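Local coordinates for thioredoxin-like protein (Klebsiella pneumoniae subsp. pneumoniae MGH 78578, PDB 3TY1) that probably binds carbohydrate, being a predicted secreted or exported relative of the galactose mutarotases whose own reaction remains unestablished, at residues A[201-206]-A[337-342]. Sequence-based numbering, arbitrary orientation.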
ATOM      1  N   ASP A 201      18.034  11.646 -18.745  1.00 51.68           N
ATOM      2  CA  ASP A 201      18.972  12.517 -19.441  1.00 53.48           C
ATOM      3  C   ASP A 201      20.036  13.123 -18.522  1.00 54.12           C
ATOM      4  O   ASP A 201      20.856  13.909 -18.989  1.00 57.92           O
ATOM      5  CB  ASP A 201      18.218  13.648 -20.202  1.00 56.28           C
ATOM      6  CG  ASP A 201      17.850  13.267 -21.625  1.00 54.95           C
ATOM      7  OD1 ASP A 201      18.537  12.410 -22.204  1.00 59.14           O
ATOM      8  OD2 ASP A 201      16.902  13.860 -22.191  1.00 63.20           O
ATOM      9  N   TYR A 202      20.022  12.757 -17.238  1.00 52.77           N
ATOM     10  CA  TYR A 202      20.959  13.287 -16.240  1.00 52.13           C
ATOM     11  C   TYR A 202      21.647  12.143 -15.534  1.00 50.66           C
ATOM     12  O   TYR A 202      21.053  11.072 -15.376  1.00 49.74           O
ATOM     13  CB  TYR A 202      20.227  14.156 -15.199  1.00 51.27           C
ATOM     14  CG  TYR A 202      19.555  15.346 -15.818  1.00 52.41           C
ATOM     15  CD1 TYR A 202      20.225  16.559 -15.978  1.00 59.22           C
ATOM     16  CD2 TYR A 202      18.268  15.249 -16.302  1.00 53.80           C
ATOM     17  CE1 TYR A 202      19.594  17.653 -16.613  1.00 57.95           C
ATOM     18  CE2 TYR A 202      17.629  16.320 -16.912  1.00 54.43           C
ATOM     19  CZ  TYR A 202      18.286  17.523 -17.063  1.00 62.33           C
ATOM     20  OH  TYR A 202      17.626  18.568 -17.680  1.00 60.88           O
ATOM     21  N   PRO A 203      22.902  12.350 -15.103  1.00 52.24           N
ATOM     22  CA  PRO A 203      23.544  11.287 -14.347  1.00 51.15           C
ATOM     23  C   PRO A 203      22.777  11.033 -13.072  1.00 50.40           C
ATOM     24  O   PRO A 203      22.252  11.982 -12.498  1.00 49.89           O
ATOM     25  CB  PRO A 203      24.919  11.875 -14.005  1.00 53.50           C
ATOM     26  CG  PRO A 203      24.756  13.393 -14.169  1.00 53.24           C
ATOM     27  CD  PRO A 203      23.803  13.508 -15.304  1.00 53.50           C
ATOM     28  N   HIS A 204      22.698   9.769 -12.653  1.00 46.18           N
ATOM     29  CA  HIS A 204      22.048   9.426 -11.409  1.00 43.93           C
ATOM     30  C   HIS A 204      22.908   8.476 -10.589  1.00 42.73           C
ATOM     31  O   HIS A 204      23.612   7.597 -11.130  1.00 44.04           O
ATOM     32  CB  HIS A 204      20.645   8.850 -11.649  1.00 44.35           C
ATOM     33  CG  HIS A 204      19.770   8.967 -10.452  1.00 42.42           C
ATOM     34  ND1 HIS A 204      19.903   8.138  -9.359  1.00 43.97           N
ATOM     35  CD2 HIS A 204      18.800   9.853 -10.138  1.00 44.13           C
ATOM     36  CE1 HIS A 204      19.048   8.507  -8.426  1.00 43.69           C
ATOM     37  NE2 HIS A 204      18.370   9.551  -8.869  1.00 44.98           N
ATOM     38  N   ASP A 205      22.870   8.673  -9.279  1.00 41.36           N
ATOM     39  CA  ASP A 205      23.505   7.746  -8.336  1.00 41.35           C
ATOM     40  C   ASP A 205      22.863   6.351  -8.386  1.00 38.24           C
ATOM     41  O   ASP A 205      21.702   6.224  -8.735  1.00 37.24           O
ATOM     42  CB  ASP A 205      23.363   8.247  -6.883  1.00 40.63           C
ATOM     43  CG  ASP A 205      24.233   9.434  -6.568  1.00 49.20           C
ATOM     44  OD1 ASP A 205      25.083   9.859  -7.392  1.00 47.22           O
ATOM     45  OD2 ASP A 205      24.056   9.938  -5.453  1.00 46.83           O
ATOM     46  N   TYR A 206      23.649   5.322  -8.080  1.00 38.47           N
ATOM     47  CA  TYR A 206      23.101   3.995  -7.871  1.00 38.37           C
ATOM     48  C   TYR A 206      23.976   3.274  -6.873  1.00 38.37           C
ATOM     49  O   TYR A 206      25.137   3.640  -6.686  1.00 38.84           O
ATOM     50  CB  TYR A 206      22.963   3.209  -9.175  1.00 37.77           C
ATOM     51  CG  TYR A 206      24.261   2.667  -9.771  1.00 39.48           C
ATOM     52  CD1 TYR A 206      25.043   3.438 -10.645  1.00 46.03           C
ATOM     53  CD2 TYR A 206      24.691   1.392  -9.461  1.00 37.84           C
ATOM     54  CE1 TYR A 206      26.220   2.915 -11.194  1.00 44.03           C
ATOM     55  CE2 TYR A 206      25.847   0.871  -9.990  1.00 41.93           C
ATOM     56  CZ  TYR A 206      26.605   1.616 -10.848  1.00 41.87           C
ATOM     57  OH  TYR A 206      27.740   1.026 -11.320  1.00 43.06           O
ATOM     58  N   LEU A 337      25.778   6.717 -12.773  1.00 51.60           N
ATOM     59  CA  LEU A 337      25.551   6.163 -14.104  1.00 48.17           C
ATOM     60  C   LEU A 337      25.165   7.323 -15.005  1.00 47.20           C
ATOM     61  O   LEU A 337      24.220   8.066 -14.718  1.00 46.30           O
ATOM     62  CB  LEU A 337      24.468   5.074 -14.050  1.00 46.00           C
ATOM     63  CG  LEU A 337      24.385   3.953 -15.101  1.00 49.14           C
ATOM     64  CD1 LEU A 337      25.733   3.284 -15.415  1.00 45.06           C
ATOM     65  CD2 LEU A 337      23.323   2.904 -14.649  1.00 40.34           C
ATOM     66  N   GLN A 338      25.931   7.502 -16.083  1.00 48.12           N
ATOM     67  CA  GLN A 338      25.717   8.608 -17.011  1.00 51.57           C
ATOM     68  C   GLN A 338      24.430   8.440 -17.811  1.00 50.91           C
ATOM     69  O   GLN A 338      23.918   7.330 -17.895  1.00 49.43           O
ATOM     70  CB  GLN A 338      26.936   8.727 -17.944  1.00 55.69           C
ATOM     71  CG  GLN A 338      28.240   9.103 -17.209  1.00 56.86           C
ATOM     72  CD  GLN A 338      28.091  10.374 -16.397  1.00 60.51           C
ATOM     73  OE1 GLN A 338      28.326  10.389 -15.189  1.00 68.80           O
ATOM     74  NE2 GLN A 338      27.623  11.416 -17.038  1.00 54.01           N
ATOM     75  N   PRO A 339      23.883   9.543 -18.377  1.00 51.91           N
ATOM     76  CA  PRO A 339      22.654   9.445 -19.169  1.00 51.10           C
ATOM     77  C   PRO A 339      22.753   8.399 -20.268  1.00 49.57           C
ATOM     78  O   PRO A 339      23.694   8.435 -21.057  1.00 48.57           O
ATOM     79  CB  PRO A 339      22.525  10.835 -19.804  1.00 52.31           C
ATOM     80  CG  PRO A 339      23.308  11.722 -18.975  1.00 57.41           C
ATOM     81  CD  PRO A 339      24.417  10.918 -18.392  1.00 56.37           C
ATOM     82  N   GLY A 340      21.815   7.458 -20.298  1.00 47.69           N
ATOM     83  CA  GLY A 340      21.807   6.409 -21.311  1.00 47.26           C
ATOM     84  C   GLY A 340      22.791   5.269 -21.076  1.00 47.62           C
ATOM     85  O   GLY A 340      22.810   4.335 -21.849  1.00 47.09           O
ATOM     86  N   ALA A 341      23.599   5.325 -20.021  1.00 46.15           N
ATOM     87  CA  ALA A 341      24.642   4.324 -19.820  1.00 44.25           C
ATOM     88  C   ALA A 341      24.087   3.125 -19.034  1.00 43.65           C
ATOM     89  O   ALA A 341      23.024   3.199 -18.390  1.00 42.35           O
ATOM     90  CB  ALA A 341      25.806   4.925 -19.094  1.00 45.86           C
ATOM     91  N   SER A 342      24.824   2.024 -19.128  1.00 42.69           N
ATOM     92  CA  SER A 342      24.495   0.776 -18.494  1.00 41.56           C
ATOM     93  C   SER A 342      25.627   0.275 -17.599  1.00 41.81           C
ATOM     94  O   SER A 342      26.782   0.572 -17.824  1.00 41.45           O
ATOM     95  CB  SER A 342      24.192  -0.261 -19.573  1.00 39.48           C
ATOM     96  OG  SER A 342      22.954   0.023 -20.185  1.00 43.01           O
TER
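In this beta supersandwich of the galactose mutarotase clan, two crossings between sheets run side by side: 201-206 follows strand 189-198 and begins strand 204-214, while 337-342 leaves the short strand 335-337 and turns into strand 342-352. They meet as an antiparallel, hydrogen-bonded pair, His-204 with Leu-337. The amide N of His-204 reaches Leu-337 O at 3.1 Å, and Leu-337 N returns a bond to His-204 O at 2.9 Å with an N-H...O angle of 164°; both donors lie in the plane of the carbonyl they meet. Leu-337 O also takes a CA-H...O contact from Pro-203 CA at 3.3 Å and a hydrogen bond from the ND2 of Asn-198, which bonds Tyr-202 O as well.

Next to the bridge, where Leu-196 and Ala-343 pack against both side chains, Tyr-206 CG sits in the crowded position between backbone N and carbonyl carbon (chi1 75°), so the ring crosses Leu-337 obliquely, its CD1 3.8 Å from Leu-337 CB. His-204, by contrast, turns its ring away from Leu-337; its ND1 donates along a lone pair of Asp-205 O at 2.7 Å, almost in the imidazole plane, which fixes the ring's rotation. A sulfate nearby, probably from the crystallisation liquor, might favour a protonated ring.

Beyond the bridge, proline rings and a carbonyl meet instead. Pro-203 and Pro-339 lie alongside each other, CD to CD 4.1 Å, and Pro-339 CG presses on Asp-201 O at 3.3 Å. That carbonyl also accepts a bond from Lys-254 of the second subunit. Pro-339 and Gly-340 (phi 78°) are the central residues of a type II turn, closed by Ala-341 N to Gln-338 O. Two nearly straight backbone bonds thus set the register, with Leu-337 O gripped by two N-H donors and a CA-H.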